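Local coordinates for protein DNA annealing helicase and endonuclease ZRANB3 (Homo sapiens, PDB 5MKW) that anneals DNA strands and cuts DNA to preserve genome stability at stalled or collapsed replication forks, the piece here being its HNH nuclease domain, at residues 20-25 with 91-96; 71-76 with 98-103. All blocks are in the same frame, centred on the assembly; numbering follows the deposited sequence.

Contact 1 (20-25 with 91-96). With ZN (zinc ion), chain C.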
loop_
_atom_site.group_PDB
_atom_site.type_symbol
_atom_site.label_atom_id
_atom_site.label_comp_id
_atom_site.label_asym_id
_atom_site.label_seq_id
_atom_site.Cartn_x
_atom_site.Cartn_y
_atom_site.Cartn_z
ATOM N N CYS A 20 -4.001 -6.039 -5.439
ATOM C CA CYS A 20 -2.554 -6.096 -5.154
ATOM C C CYS A 20 -1.888 -7.077 -6.105
ATOM O O CYS A 20 -2.374 -8.223 -6.272
ATOM C CB CYS A 20 -2.286 -6.571 -3.731
ATOM S SG CYS A 20 -0.525 -6.660 -3.300
ATOM N N GLN A 21 -0.796 -6.641 -6.724
ATOM C CA GLN A 21 -0.150 -7.461 -7.748
ATOM C C GLN A 21 0.787 -8.498 -7.159
ATOM O O GLN A 21 1.200 -9.398 -7.866
ATOM C CB GLN A 21 0.581 -6.583 -8.741
ATOM C CG GLN A 21 -0.345 -5.664 -9.495
ATOM C CD GLN A 21 -1.437 -6.441 -10.265
ATOM O OE1 GLN A 21 -1.150 -7.120 -11.236
ATOM N NE2 GLN A 21 -2.681 -6.326 -9.825
ATOM N N LEU A 22 1.037 -8.422 -5.849
ATOM C CA LEU A 22 1.847 -9.436 -5.156
ATOM C C LEU A 22 1.012 -10.527 -4.512
ATOM O O LEU A 22 1.353 -11.694 -4.648
ATOM C CB LEU A 22 2.777 -8.810 -4.122
ATOM C CG LEU A 22 3.741 -7.779 -4.705
ATOM C CD1 LEU A 22 4.753 -7.283 -3.696
ATOM C CD2 LEU A 22 4.431 -8.316 -5.961
ATOM N N CYS A 23 -0.042 -10.155 -3.779
ATOM C CA CYS A 23 -0.806 -11.119 -3.015
ATOM C C CYS A 23 -2.249 -11.285 -3.487
ATOM O O CYS A 23 -2.932 -12.178 -3.016
ATOM C CB CYS A 23 -0.788 -10.747 -1.522
ATOM S SG CYS A 23 -1.870 -9.370 -1.107
ATOM N N ASN A 24 -2.676 -10.433 -4.405
ATOM C CA ASN A 24 -3.945 -10.504 -5.127
ATOM C C ASN A 24 -5.191 -10.271 -4.278
ATOM O O ASN A 24 -6.308 -10.486 -4.729
ATOM C CB ASN A 24 -4.008 -11.726 -6.047
ATOM C CG ASN A 24 -2.848 -11.740 -7.032
ATOM O OD1 ASN A 24 -2.588 -10.748 -7.753
ATOM N ND2 ASN A 24 -2.032 -12.786 -6.937
ATOM N N VAL A 25 -5.014 -9.627 -3.144
ATOM C CA VAL A 25 -6.183 -9.142 -2.455
ATOM C C VAL A 25 -6.841 -8.017 -3.220
ATOM O O VAL A 25 -6.175 -7.227 -3.924
ATOM C CB VAL A 25 -5.911 -8.735 -0.990
ATOM C CG1 VAL A 25 -5.408 -9.936 -0.215
ATOM C CG2 VAL A 25 -4.973 -7.537 -0.900
ATOM N N ASN A 91 6.512 0.836 -15.146
ATOM C CA ASN A 91 7.219 0.350 -13.948
ATOM C C ASN A 91 6.405 0.505 -12.654
ATOM O O ASN A 91 6.952 0.394 -11.569
ATOM C CB ASN A 91 8.566 1.074 -13.767
ATOM C CG ASN A 91 9.482 0.366 -12.796
ATOM O OD1 ASN A 91 9.489 -0.859 -12.716
ATOM N ND2 ASN A 91 10.236 1.138 -12.015
ATOM N N LEU A 92 5.092 0.650 -12.779
ATOM C CA LEU A 92 4.249 0.830 -11.603
ATOM C C LEU A 92 3.208 -0.283 -11.395
ATOM O O LEU A 92 2.707 -0.872 -12.348
ATOM C CB LEU A 92 3.547 2.166 -11.692
ATOM C CG LEU A 92 4.470 3.389 -11.730
ATOM C CD1 LEU A 92 3.649 4.677 -11.731
ATOM C CD2 LEU A 92 5.436 3.393 -10.562
ATOM N N GLN A 93 2.830 -0.499 -10.142
ATOM C CA GLN A 93 1.917 -1.551 -9.783
ATOM C C GLN A 93 1.182 -1.147 -8.512
ATOM O O GLN A 93 1.677 -0.348 -7.721
ATOM C CB GLN A 93 2.645 -2.877 -9.602
ATOM C CG GLN A 93 3.463 -2.967 -8.310
ATOM C CD GLN A 93 4.258 -4.223 -8.142
ATOM O OE1 GLN A 93 5.338 -4.240 -7.482
ATOM N NE2 GLN A 93 3.866 -5.216 -8.864
ATOM N N THR A 94 0.016 -1.758 -8.343
ATOM C CA THR A 94 -0.782 -1.679 -7.157
ATOM C C THR A 94 -0.277 -2.681 -6.151
ATOM O O THR A 94 -0.078 -3.874 -6.459
ATOM C CB THR A 94 -2.260 -2.016 -7.515
ATOM O OG1 THR A 94 -2.733 -1.109 -8.528
ATOM C CG2 THR A 94 -3.125 -1.895 -6.298
ATOM N N LEU A 95 -0.071 -2.187 -4.940
ATOM C CA LEU A 95 0.207 -3.027 -3.775
ATOM C C LEU A 95 -0.831 -2.723 -2.705
ATOM O O LEU A 95 -1.146 -1.544 -2.449
ATOM C CB LEU A 95 1.603 -2.718 -3.187
ATOM C CG LEU A 95 2.867 -2.956 -4.014
ATOM C CD1 LEU A 95 4.109 -2.661 -3.183
ATOM C CD2 LEU A 95 2.933 -4.374 -4.545
ATOM N N CYS A 96 -1.313 -3.749 -2.007
ATOM C CA CYS A 96 -2.042 -3.505 -0.796
ATOM C C CYS A 96 -1.071 -2.864 0.229
ATOM O O CYS A 96 0.176 -2.898 0.086
ATOM C CB CYS A 96 -2.640 -4.817 -0.234
ATOM S SG CYS A 96 -1.449 -5.927 0.513
HETATM ZN ZN ZN C . -0.604 -7.441 -1.081
#

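Contact 2 (71-76 with 98-103). With ZN (zinc ion), chain C.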
loop_
_atom_site.group_PDB
_atom_site.type_symbol
_atom_site.label_atom_id
_atom_site.label_comp_id
_atom_site.label_asym_id
_atom_site.label_seq_id
_atom_site.Cartn_x
_atom_site.Cartn_y
_atom_site.Cartn_z
ATOM N N PHE A 71 -5.647 1.364 2.112
ATOM C CA PHE A 71 -5.839 0.001 1.616
ATOM C C PHE A 71 -4.848 -0.387 0.494
ATOM O O PHE A 71 -4.408 -1.543 0.428
ATOM C CB PHE A 71 -7.297 -0.148 1.151
ATOM C CG PHE A 71 -8.292 -0.061 2.271
ATOM C CD1 PHE A 71 -8.676 1.174 2.778
ATOM C CD2 PHE A 71 -8.668 -1.195 2.949
ATOM C CE1 PHE A 71 -9.538 1.260 3.876
ATOM C CE2 PHE A 71 -9.500 -1.121 4.040
ATOM C CZ PHE A 71 -9.961 0.117 4.502
ATOM N N TRP A 72 -4.578 0.529 -0.438
ATOM C CA TRP A 72 -3.618 0.260 -1.524
ATOM C C TRP A 72 -2.823 1.509 -1.899
ATOM O O TRP A 72 -3.266 2.636 -1.681
ATOM C CB TRP A 72 -4.281 -0.364 -2.788
ATOM C CG TRP A 72 -5.282 0.454 -3.468
ATOM C CD1 TRP A 72 -6.614 0.506 -3.198
ATOM C CD2 TRP A 72 -5.065 1.342 -4.574
ATOM N NE1 TRP A 72 -7.250 1.390 -4.041
ATOM C CE2 TRP A 72 -6.326 1.899 -4.915
ATOM C CE3 TRP A 72 -3.950 1.685 -5.334
ATOM C CZ2 TRP A 72 -6.498 2.797 -5.962
ATOM C CZ3 TRP A 72 -4.112 2.637 -6.375
ATOM C CH2 TRP A 72 -5.398 3.139 -6.695
ATOM N N GLN A 73 -1.649 1.263 -2.473
ATOM C CA GLN A 73 -0.677 2.269 -2.878
ATOM C C GLN A 73 -0.102 1.836 -4.239
ATOM O O GLN A 73 0.001 0.636 -4.495
ATOM C CB GLN A 73 0.492 2.289 -1.876
ATOM C CG GLN A 73 0.160 2.853 -0.510
ATOM C CD GLN A 73 -0.103 4.352 -0.591
ATOM O OE1 GLN A 73 0.565 5.050 -1.365
ATOM N NE2 GLN A 73 -1.193 4.810 0.020
ATOM N N VAL A 74 0.294 2.811 -5.074
ATOM C CA VAL A 74 1.116 2.544 -6.254
ATOM C C VAL A 74 2.583 2.475 -5.866
ATOM O O VAL A 74 3.064 3.304 -5.078
ATOM C CB VAL A 74 0.936 3.663 -7.295
ATOM C CG1 VAL A 74 1.856 3.462 -8.485
ATOM C CG2 VAL A 74 -0.508 3.694 -7.744
ATOM N N ASP A 75 3.312 1.516 -6.421
ATOM C CA ASP A 75 4.734 1.426 -6.138
ATOM C C ASP A 75 5.452 0.875 -7.358
ATOM O O ASP A 75 4.821 0.545 -8.375
ATOM C CB ASP A 75 4.957 0.529 -4.906
ATOM C CG ASP A 75 6.265 0.836 -4.146
ATOM O OD1 ASP A 75 7.220 1.430 -4.732
ATOM O OD2 ASP A 75 6.356 0.380 -2.989
ATOM N N HIS A 76 6.771 0.789 -7.275
ATOM C CA HIS A 76 7.581 0.330 -8.405
ATOM C C HIS A 76 7.474 -1.169 -8.602
ATOM O O HIS A 76 7.440 -1.934 -7.631
ATOM C CB HIS A 76 9.060 0.656 -8.184
ATOM C CG HIS A 76 9.333 2.111 -8.076
ATOM N ND1 HIS A 76 9.719 2.706 -6.901
ATOM C CD2 HIS A 76 9.240 3.099 -8.991
ATOM C CE1 HIS A 76 9.899 3.999 -7.105
ATOM N NE2 HIS A 76 9.603 4.264 -8.362
ATOM N N VAL A 98 -0.286 -3.699 3.262
ATOM C CA VAL A 98 0.529 -4.642 3.994
ATOM C C VAL A 98 1.769 -5.012 3.152
ATOM O O VAL A 98 2.895 -4.943 3.613
ATOM C CB VAL A 98 -0.277 -5.894 4.395
ATOM C CG1 VAL A 98 0.639 -7.024 4.860
ATOM C CG2 VAL A 98 -1.290 -5.554 5.493
ATOM N N CYS A 99 1.565 -5.316 1.892
ATOM C CA CYS A 99 2.725 -5.520 1.007
ATOM C C CYS A 99 3.595 -4.260 0.843
ATOM O O CYS A 99 4.814 -4.330 0.713
ATOM C CB CYS A 99 2.262 -5.993 -0.364
ATOM S SG CYS A 99 1.564 -7.682 -0.355
ATOM N N HIS A 100 2.956 -3.115 0.754
ATOM C CA HIS A 100 3.683 -1.886 0.593
ATOM C C HIS A 100 4.580 -1.626 1.824
ATOM O O HIS A 100 5.710 -1.186 1.688
ATOM C CB HIS A 100 2.745 -0.737 0.399
ATOM C CG HIS A 100 3.439 0.554 0.189
ATOM N ND1 HIS A 100 3.259 1.638 1.023
ATOM C CD2 HIS A 100 4.232 0.976 -0.820
ATOM C CE1 HIS A 100 3.885 2.677 0.512
ATOM N NE2 HIS A 100 4.587 2.267 -0.527
ATOM N N LYS A 101 4.035 -1.848 3.017
ATOM C CA LYS A 101 4.819 -1.696 4.243
ATOM C C LYS A 101 5.979 -2.702 4.424
ATOM O O LYS A 101 7.056 -2.309 4.904
ATOM C CB LYS A 101 3.894 -1.740 5.443
ATOM C CG LYS A 101 3.130 -0.449 5.585
ATOM C CD LYS A 101 2.219 -0.502 6.769
ATOM C CE LYS A 101 1.144 0.543 6.623
ATOM N NZ LYS A 101 1.705 1.898 6.765
ATOM N N GLU A 102 5.777 -3.962 4.027
ATOM C CA GLU A 102 6.890 -4.926 3.957
ATOM C C GLU A 102 7.978 -4.421 3.021
ATOM O O GLU A 102 9.167 -4.507 3.321
ATOM C CB GLU A 102 6.447 -6.292 3.476
ATOM C CG GLU A 102 5.531 -7.047 4.416
ATOM C CD GLU A 102 4.852 -8.259 3.737
ATOM O OE1 GLU A 102 5.276 -8.658 2.636
ATOM O OE2 GLU A 102 3.951 -8.855 4.338
ATOM N N ARG A 103 7.576 -3.939 1.856
ATOM C CA ARG A 103 8.536 -3.408 0.902
ATOM C C ARG A 103 9.306 -2.190 1.432
ATOM O O ARG A 103 10.541 -2.136 1.370
ATOM C CB ARG A 103 7.867 -3.021 -0.408
ATOM C CG ARG A 103 8.890 -2.362 -1.330
ATOM C CD ARG A 103 8.715 -2.784 -2.730
ATOM N NE ARG A 103 8.717 -4.234 -2.882
ATOM C CZ ARG A 103 8.427 -4.819 -4.037
ATOM N NH1 ARG A 103 8.220 -4.056 -5.090
ATOM N NH2 ARG A 103 8.433 -6.141 -4.152
HETATM ZN ZN ZN C . -0.604 -7.441 -1.081
#

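Contact 1 (20-25 with 91-96)
The flat groups that meet between 20-25 and 91-96 are peptides and amides. Gln21 N lies 2.9 Å from Thr94 O in a hydrogen bond with an angle of 162° at the hydrogen, but the nitrogen stands 25° out of the carbonyl plane, so the bond comes from above that plane. Beside it, Cys20 CA offers a CA-H...O contact to the same Thr94 O at 3.6 Å. The amide of Gln21 turns aside on a chain bent at chi2 and bonds through NE2 to Val19 O, leaving its CB and CG to lie along the strand, where CG comes to 4.1 Å from Gln93 CB.

Beyond this pairing lies a four-cysteine zinc site of two CxxC pairs. Zinc is bound by Cys20 SG at 2.4 Å, Cys23 SG at 2.3 Å and Cys96 SG at 2.4 Å, and Cys99 of helix 97-118 completes it. The turn from Cys20 to Cys23 is a zinc knuckle by its bonding: the N-H groups of Leu22 and Cys23 both point at Cys20 SG. A third, from Cys96 N across the contact, arrives nearly straight at that sulfur (169°). Three donors on one sulfur would probably draw off some thiolate charge. Cys96 SG, meanwhile, caps a backbone N-H at the start of helix 97-118.

Apolar groups flank the metal. Leu22 crosses Leu95 obliquely, Leu22 CG meeting Leu95 CD2 at 3.5 Å, while Val25 CG2 sits 3.6 Å from Cys96 CB.

Contact 2 (71-76 with 98-103)
This is a strand-on-helix packing contact inside the ββα-metal (His-Me finger) core of the HNH domain, where the first strand, 72-76, lies against the opening turns of helix 97-118. The two short segments approach to 8.3 Å between axes and cross at 47°, and alternate strand residues Gln73 and Asp75 point at the helix. His100 buries more surface here than any other residue of the two segments. With CG anti to its backbone N, its ring reaches the strand and is met on one face and at an edge. Over the face lies the Gln73 chain, bent at chi2, in a CH-pi contact: Gln73 CG is 4.0 Å from the His100 ring centroid and 25° off the normal. The Gln73 amide is held by NE2 to Gly69 O. At the edge, Asp75 OD2 comes to 3.1 Å from His100 CD2, the carboxylate plane turned 70° from the ring; this negative neighbour would probably favour a protonated imidazole. An alanine in place of His100 would remove the ring that Gln73 covers and Asp75 meets at its edge, and would probably loosen the helix against the strand. In HNH nucleases generally, the active site is built on this strand end and helix face. Arg103, its chain bent at chi2 and chi3, brings CD to 4.0 Å from Asp75 OD2, yet its NE remains 5.2 Å from that OD2, so the opposite charges are near without pairing. The other carboxylate oxygen, Asp75 OD1, accepts the N-H of His76, whose N is 2.7 Å away, from above the carboxylate plane.

How the contacts relate
Contacts 1 and 2 have centres about 7 Å apart and share a two-stranded antiparallel sheet. Along the chain their segments alternate, in the order 20-25, 71-76, 91-96, 98-103, so the chain connections of the two contacts cross. Strands 72-76 and 92-96 are joined by probable backbone hydrogen bonds, Gln93 O with Asp75 N and Leu95 O with Gln73 N, and strand 92-96 runs straight into helix 97-118. The loop 20-25 and the helix segment 98-103 both supply zinc ligands, which ties that loop to helix 97-118. The zinc thus pins a loop distant in sequence onto the strands and helix of the part that carries endonuclease activity.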